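Local coordinates for primase X domain-containing protein (Sulfolobus solfataricus, PDB 4WYH) that serves as a noncatalytic subunit of an archaeal eukaryotic-type primase and is needed for efficient synthesis of primers in DNA replication, at residues E88-L91 against K92-N96; E117-N120 against E121-V125; S56-L59 against V60-G64. One frame throughout, in Å; residues are numbered along the deposited sequence.

Contact 1: E88-L91 against K92-N96; sequences ESWL and KSVIN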
# COMPACT_ATOMS: atom_id res chain seq x y z
N GLU A 88 -8.26 -7.88 -9.62
CA GLU A 88 -6.95 -7.93 -10.24
C GLU A 88 -6.81 -6.82 -11.28
O GLU A 88 -5.76 -6.28 -11.43
CB GLU A 88 -6.63 -9.25 -10.88
CG GLU A 88 -6.09 -10.24 -9.86
CD GLU A 88 -5.48 -11.49 -10.49
OE1 GLU A 88 -5.34 -11.56 -11.73
OE2 GLU A 88 -5.16 -12.39 -9.73
N SER A 89 -7.86 -6.56 -12.02
CA SER A 89 -7.79 -5.56 -13.07
C SER A 89 -7.51 -4.16 -12.43
O SER A 89 -6.70 -3.37 -12.96
CB SER A 89 -9.08 -5.58 -13.90
OG SER A 89 -10.09 -4.88 -13.20
N TRP A 90 -8.10 -3.89 -11.26
CA TRP A 90 -7.79 -2.66 -10.53
C TRP A 90 -6.28 -2.64 -10.15
O TRP A 90 -5.59 -1.68 -10.41
CB TRP A 90 -8.67 -2.52 -9.30
CG TRP A 90 -8.54 -1.26 -8.60
CD1 TRP A 90 -9.18 -0.07 -8.92
CD2 TRP A 90 -7.80 -1.00 -7.40
NE1 TRP A 90 -8.86 0.90 -8.01
CE2 TRP A 90 -8.02 0.36 -7.06
CE3 TRP A 90 -7.01 -1.77 -6.56
CZ2 TRP A 90 -7.45 0.94 -5.94
CZ3 TRP A 90 -6.44 -1.16 -5.44
CH2 TRP A 90 -6.69 0.16 -5.14
N LEU A 91 -5.81 -3.71 -9.56
CA LEU A 91 -4.40 -3.79 -9.09
C LEU A 91 -3.40 -3.63 -10.21
O LEU A 91 -2.45 -2.90 -10.07
CB LEU A 91 -4.16 -5.07 -8.32
CG LEU A 91 -4.88 -5.16 -6.97
CD1 LEU A 91 -4.82 -6.57 -6.37
CD2 LEU A 91 -4.31 -4.14 -5.98
N LYS A 92 -3.63 -4.32 -11.32
CA LYS A 92 -2.79 -4.20 -12.47
C LYS A 92 -2.80 -2.78 -13.02
O LYS A 92 -1.75 -2.22 -13.34
CB LYS A 92 -3.18 -5.15 -13.58
CG LYS A 92 -3.17 -6.60 -13.18
CD LYS A 92 -3.52 -7.46 -14.41
CE LYS A 92 -3.30 -8.94 -14.16
NZ LYS A 92 -4.01 -9.65 -15.27
N SER A 93 -3.99 -2.18 -13.12
CA SER A 93 -4.08 -0.78 -13.54
C SER A 93 -3.33 0.21 -12.61
O SER A 93 -2.63 1.11 -13.07
CB SER A 93 -5.52 -0.36 -13.67
OG SER A 93 -5.59 1.05 -13.97
N VAL A 94 -3.48 0.08 -11.31
CA VAL A 94 -2.71 0.89 -10.39
C VAL A 94 -1.20 0.78 -10.61
O VAL A 94 -0.49 1.78 -10.64
CB VAL A 94 -3.02 0.50 -8.94
CG1 VAL A 94 -2.12 1.26 -7.98
CG2 VAL A 94 -4.49 0.73 -8.59
N ILE A 95 -0.71 -0.46 -10.63
CA ILE A 95 0.71 -0.77 -10.79
C ILE A 95 1.21 -0.14 -12.09
O ILE A 95 2.22 0.53 -12.07
CB ILE A 95 0.98 -2.29 -10.82
CG1 ILE A 95 0.71 -2.91 -9.44
CG2 ILE A 95 2.40 -2.60 -11.33
CD1 ILE A 95 0.48 -4.40 -9.56
N ASN A 96 0.47 -0.33 -13.19
CA ASN A 96 0.89 0.28 -14.46
C ASN A 96 0.89 1.79 -14.37
O ASN A 96 1.84 2.41 -14.81
CB ASN A 96 -0.06 -0.13 -15.57
CG ASN A 96 0.42 0.36 -16.93
OD1 ASN A 96 1.37 -0.19 -17.48
ND2 ASN A 96 -0.23 1.38 -17.47
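E88 O accepts the amide of K92, and three more i to i+4 bonds follow, S93 N to S89 O, V94 N to W90 O and I95 N to L91 O, making this the opening turns of the alpha-helix 88-101. All four are short and regular: V94 N lies 2.9 Å from W90 O with an N-H...O angle of 171°. On this frame W90 and V94, one turn apart, meet in a CH-pi contact. The indole CG stands anti to the backbone N (chi1 -173°) and the ring rises on the flank where V94 holds out CG2. That methyl sits over the middle of the six-membered ring, 3.8 Å from its centroid and 7° off the normal, with CD2 and CE2 of the ring-fusion bond its nearest indole atoms. L91 and I95, also a turn apart, face the protein interior: L91 packs on I51 and L71, and I95 on V60, A70 and L74, which places this side of the helix against helices 47-63 and 67-78. A looser pairing of charges links E88 and K92. E88 OE1 is 4.2 Å from K92 NZ, too far for a salt bridge; OE2 of the same carboxylate forms one with K75 of helix 67-78. K92, extended beyond CG, first lays its own methylene against the backbone, with CG 3.1 Å from E88 O.

Contact 2: E117-N120 against E121-V125; sequences EMYN and EIIRV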
# COMPACT_ATOMS: atom_id res chain seq x y z
N GLU A 117 -7.58 8.66 8.97
CA GLU A 117 -8.09 7.28 9.10
C GLU A 117 -7.01 6.26 8.77
O GLU A 117 -6.73 5.33 9.52
CB GLU A 117 -9.36 7.09 8.26
CG GLU A 117 -9.87 5.64 8.28
CD GLU A 117 -11.06 5.42 7.36
OE1 GLU A 117 -10.85 5.17 6.19
OE2 GLU A 117 -12.20 5.44 7.85
N MET A 118 -6.35 6.47 7.64
CA MET A 118 -5.30 5.58 7.22
C MET A 118 -4.12 5.71 8.18
O MET A 118 -3.43 4.74 8.53
CB MET A 118 -4.86 5.93 5.79
CG MET A 118 -3.62 5.18 5.31
SD MET A 118 -3.25 5.44 3.56
CE MET A 118 -1.56 5.79 3.65
N TYR A 119 -3.83 6.92 8.61
CA TYR A 119 -2.67 7.16 9.47
C TYR A 119 -2.86 6.33 10.74
O TYR A 119 -1.96 5.65 11.16
CB TYR A 119 -2.55 8.61 9.85
CG TYR A 119 -1.31 8.97 10.54
CD1 TYR A 119 -0.13 9.07 9.87
CD2 TYR A 119 -1.33 9.25 11.93
CE1 TYR A 119 1.05 9.42 10.54
CE2 TYR A 119 -0.18 9.64 12.58
CZ TYR A 119 1.01 9.72 11.87
OH TYR A 119 2.17 10.09 12.51
N ASN A 120 -4.01 6.43 11.37
CA ASN A 120 -4.24 5.62 12.57
C ASN A 120 -4.11 4.11 12.30
O ASN A 120 -3.55 3.44 13.07
CB ASN A 120 -5.59 5.94 13.18
CG ASN A 120 -5.57 7.25 13.94
OD1 ASN A 120 -4.50 7.82 14.17
ND2 ASN A 120 -6.71 7.76 14.31
N GLU A 121 -4.62 3.61 11.18
CA GLU A 121 -4.50 2.19 10.90
C GLU A 121 -3.01 1.74 10.77
O GLU A 121 -2.61 0.66 11.23
CB GLU A 121 -5.36 1.82 9.70
CG GLU A 121 -6.86 2.00 9.92
CD GLU A 121 -7.70 1.41 8.79
OE1 GLU A 121 -7.14 1.02 7.77
OE2 GLU A 121 -8.91 1.35 8.96
N ILE A 122 -2.21 2.59 10.12
CA ILE A 122 -0.77 2.37 9.91
C ILE A 122 -0.02 2.36 11.24
O ILE A 122 0.69 1.43 11.56
CB ILE A 122 -0.21 3.47 8.99
CG1 ILE A 122 -0.69 3.24 7.56
CG2 ILE A 122 1.31 3.54 9.04
CD1 ILE A 122 -0.41 4.42 6.64
N ILE A 123 -0.19 3.44 11.97
CA ILE A 123 0.45 3.63 13.25
C ILE A 123 0.12 2.49 14.20
O ILE A 123 0.97 2.05 14.94
CB ILE A 123 -0.03 4.97 13.85
CG1 ILE A 123 0.56 6.15 13.15
CG2 ILE A 123 0.26 5.08 15.32
CD1 ILE A 123 2.02 6.08 12.89
N ARG A 124 -1.14 2.07 14.22
CA ARG A 124 -1.62 1.02 15.16
C ARG A 124 -0.93 -0.29 14.89
O ARG A 124 -0.56 -1.01 15.86
CB ARG A 124 -3.14 0.86 15.12
CG ARG A 124 -3.78 2.09 15.76
CD ARG A 124 -5.30 2.08 15.64
NE ARG A 124 -5.93 3.22 16.33
CZ ARG A 124 -7.13 3.70 16.03
NH1 ARG A 124 -7.83 3.15 15.05
NH2 ARG A 124 -7.65 4.74 16.69
N VAL A 125 -0.68 -0.55 13.60
CA VAL A 125 0.13 -1.72 13.22
C VAL A 125 1.58 -1.56 13.64
O VAL A 125 2.19 -2.51 14.13
CB VAL A 125 0.06 -1.94 11.68
CG1 VAL A 125 1.16 -2.88 11.17
CG2 VAL A 125 -1.31 -2.44 11.34
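Two flat groups of helix 116-128 are each covered on one face by a residue four positions away. Over the phenol of Y119 lies I123 CG1, 3.8 Å from the ring centroid and offset toward the rim at CE2, a CH-pi contact; I123 CD1 continues past CZ to the hydroxyl. Over the guanidinium of R124 lies N120 CB, 3.9 Å above the plane and centred, while the amide and guanidinium planes stand 32° apart. The arginine reaches back along the helix, with R124 CG anti to its own carbonyl carbon (chi1 -71°) and the chain extended from CG to NE, which brings CZ above that CB. If Y119 were an alanine, I123 CG1 and CD1 would probably lose the surface they rest on, and the isoleucine end would be freer to turn. On the buried side M118 CE meets I122 CD1 at 3.5 Å, tight for two methyls. E121 turns its carboxylate to the loop before helix 47-63, bonding Q44 N, D45 N and S46 OG, beside D45, a manganese-binding residue of this protein whose ion is absent from this chain; E117 pairs with R49. M118 and I122 pack on F50 of helix 47-63, I122 also reaches W34 and V38 of helix 33-41, and Y119 touches I111 and E112 of helix 108-114.

Contact 3: S56-L59 against V60-G64; sequences SRYL and VNVKG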
# COMPACT_ATOMS: atom_id res chain seq x y z
N SER A 56 1.75 0.54 -3.72
CA SER A 56 2.04 0.29 -5.13
C SER A 56 3.25 1.14 -5.60
O SER A 56 4.14 0.61 -6.23
CB SER A 56 0.84 0.59 -6.06
OG SER A 56 0.47 1.95 -6.00
N ARG A 57 3.26 2.42 -5.24
CA ARG A 57 4.33 3.34 -5.60
C ARG A 57 5.65 2.96 -4.96
O ARG A 57 6.67 3.03 -5.59
CB ARG A 57 3.94 4.72 -5.13
CG ARG A 57 2.56 5.18 -5.61
CD ARG A 57 2.35 6.61 -5.22
NE ARG A 57 1.08 7.10 -5.63
CZ ARG A 57 0.71 8.36 -5.55
NH1 ARG A 57 1.55 9.27 -5.04
NH2 ARG A 57 -0.51 8.71 -5.93
N TYR A 58 5.64 2.56 -3.70
CA TYR A 58 6.85 2.06 -3.08
C TYR A 58 7.44 0.85 -3.80
O TYR A 58 8.63 0.80 -4.16
CB TYR A 58 6.54 1.71 -1.65
CG TYR A 58 7.62 0.92 -0.94
CD1 TYR A 58 8.84 1.49 -0.67
CD2 TYR A 58 7.42 -0.45 -0.58
CE1 TYR A 58 9.86 0.75 -0.04
CE2 TYR A 58 8.43 -1.20 0.04
CZ TYR A 58 9.61 -0.58 0.34
OH TYR A 58 10.61 -1.20 0.97
N LEU A 59 6.62 -0.16 -4.00
CA LEU A 59 7.04 -1.38 -4.62
C LEU A 59 7.63 -1.13 -6.02
O LEU A 59 8.72 -1.58 -6.35
CB LEU A 59 5.86 -2.36 -4.69
CG LEU A 59 5.38 -2.94 -3.35
CD1 LEU A 59 4.14 -3.79 -3.59
CD2 LEU A 59 6.53 -3.73 -2.78
N VAL A 60 6.93 -0.39 -6.82
CA VAL A 60 7.30 -0.18 -8.20
C VAL A 60 8.45 0.84 -8.37
O VAL A 60 9.44 0.60 -9.12
CB VAL A 60 6.05 0.24 -8.99
CG1 VAL A 60 6.40 0.68 -10.40
CG2 VAL A 60 5.03 -0.92 -8.99
N ASN A 61 8.36 1.96 -7.68
CA ASN A 61 9.21 3.10 -8.00
C ASN A 61 10.37 3.28 -7.07
O ASN A 61 11.39 3.89 -7.46
CB ASN A 61 8.37 4.38 -8.10
CG ASN A 61 7.47 4.35 -9.32
OD1 ASN A 61 7.75 3.69 -10.34
ND2 ASN A 61 6.33 5.02 -9.18
N VAL A 62 10.25 2.72 -5.88
CA VAL A 62 11.34 2.77 -4.89
C VAL A 62 12.08 1.43 -4.79
O VAL A 62 13.27 1.38 -4.93
CB VAL A 62 10.84 3.17 -3.50
CG1 VAL A 62 12.03 3.37 -2.57
CG2 VAL A 62 10.02 4.46 -3.56
N LYS A 63 11.36 0.35 -4.54
CA LYS A 63 11.97 -0.98 -4.53
C LYS A 63 12.29 -1.54 -5.89
O LYS A 63 13.19 -2.33 -6.06
CB LYS A 63 11.05 -1.91 -3.75
CG LYS A 63 11.50 -2.21 -2.37
CD LYS A 63 12.26 -1.06 -1.67
CE LYS A 63 13.77 -1.33 -1.61
NZ LYS A 63 14.41 -0.45 -0.64
N GLY A 64 11.55 -1.09 -6.90
CA GLY A 64 11.79 -1.45 -8.27
C GLY A 64 11.47 -2.89 -8.56
O GLY A 64 12.09 -3.48 -9.42
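Y58 O is gripped by two backbone amides at the end of helix 47-63: K63 N, 2.8 Å away and nearly straight at 172°, and V62 N, 3.0 Å away but bent to 140° and well above the carbonyl plane. The first is an i to i+5 bond, the second i to i+4, so the helix widens into a pi-type turn over 60-63 before G64 leaves helical geometry with positive phi. Upstream the ordinary alpha pattern holds, V60 N bonding S56 O and N61 N bonding R57 O at 2.9 Å. The widened turn brings K63 beside the tyrosine whose carbonyl it holds. The two side chains run side by side in the same direction, the lysine bent at chi2 and chi3, with K63 CD 3.1 Å from Y58 OH and 3.4 Å from CZ. The lysine methylenes therefore follow the outer half of the ring obliquely up to the hydroxyl, which is itself bonded to E36 OE2. At the inner end of the same ring V62 CB approaches CD1 to 3.9 Å, its side chain crossing the tyrosine at about a right angle. Y58 CG lies anti to the backbone N (chi1 169°), a setting that carries the ring forward along the helix, alongside V62 and K63. The polar ends on the other flank are held by main-chain oxygens: R57 NH1 by L104, N61 ND2 by L103 and V98. S56 and R57 pack on V98 of helix 88-101, V60 meets K99 there, L59 fits against T73 and L74 of helix 67-78, and the Y58 ring meets that of Y32, just before helix 33-41.

All three contacts are turns of helices in one small, all-helical chain. Contacts 1 and 3 adjoin, their centres 14 Å apart: V94 CG1 of helix 88-101 packs 3.3 Å from S56 OG, and I95 CG2 lies 3.9 Å from V60 CG2, so the two turns form part of one helix-helix interface. Contact 2 stands apart on the opposite side of the chain's centre from each of the others, 24 Å from contact 1 and 20 Å from contact 3 between centres. It alone borders the manganese site, which holds no ion in this chain: the side chains of E121 and D45 are about 3 Å apart at their nearest atoms, whereas 88-96 and 56-64 lie away from it.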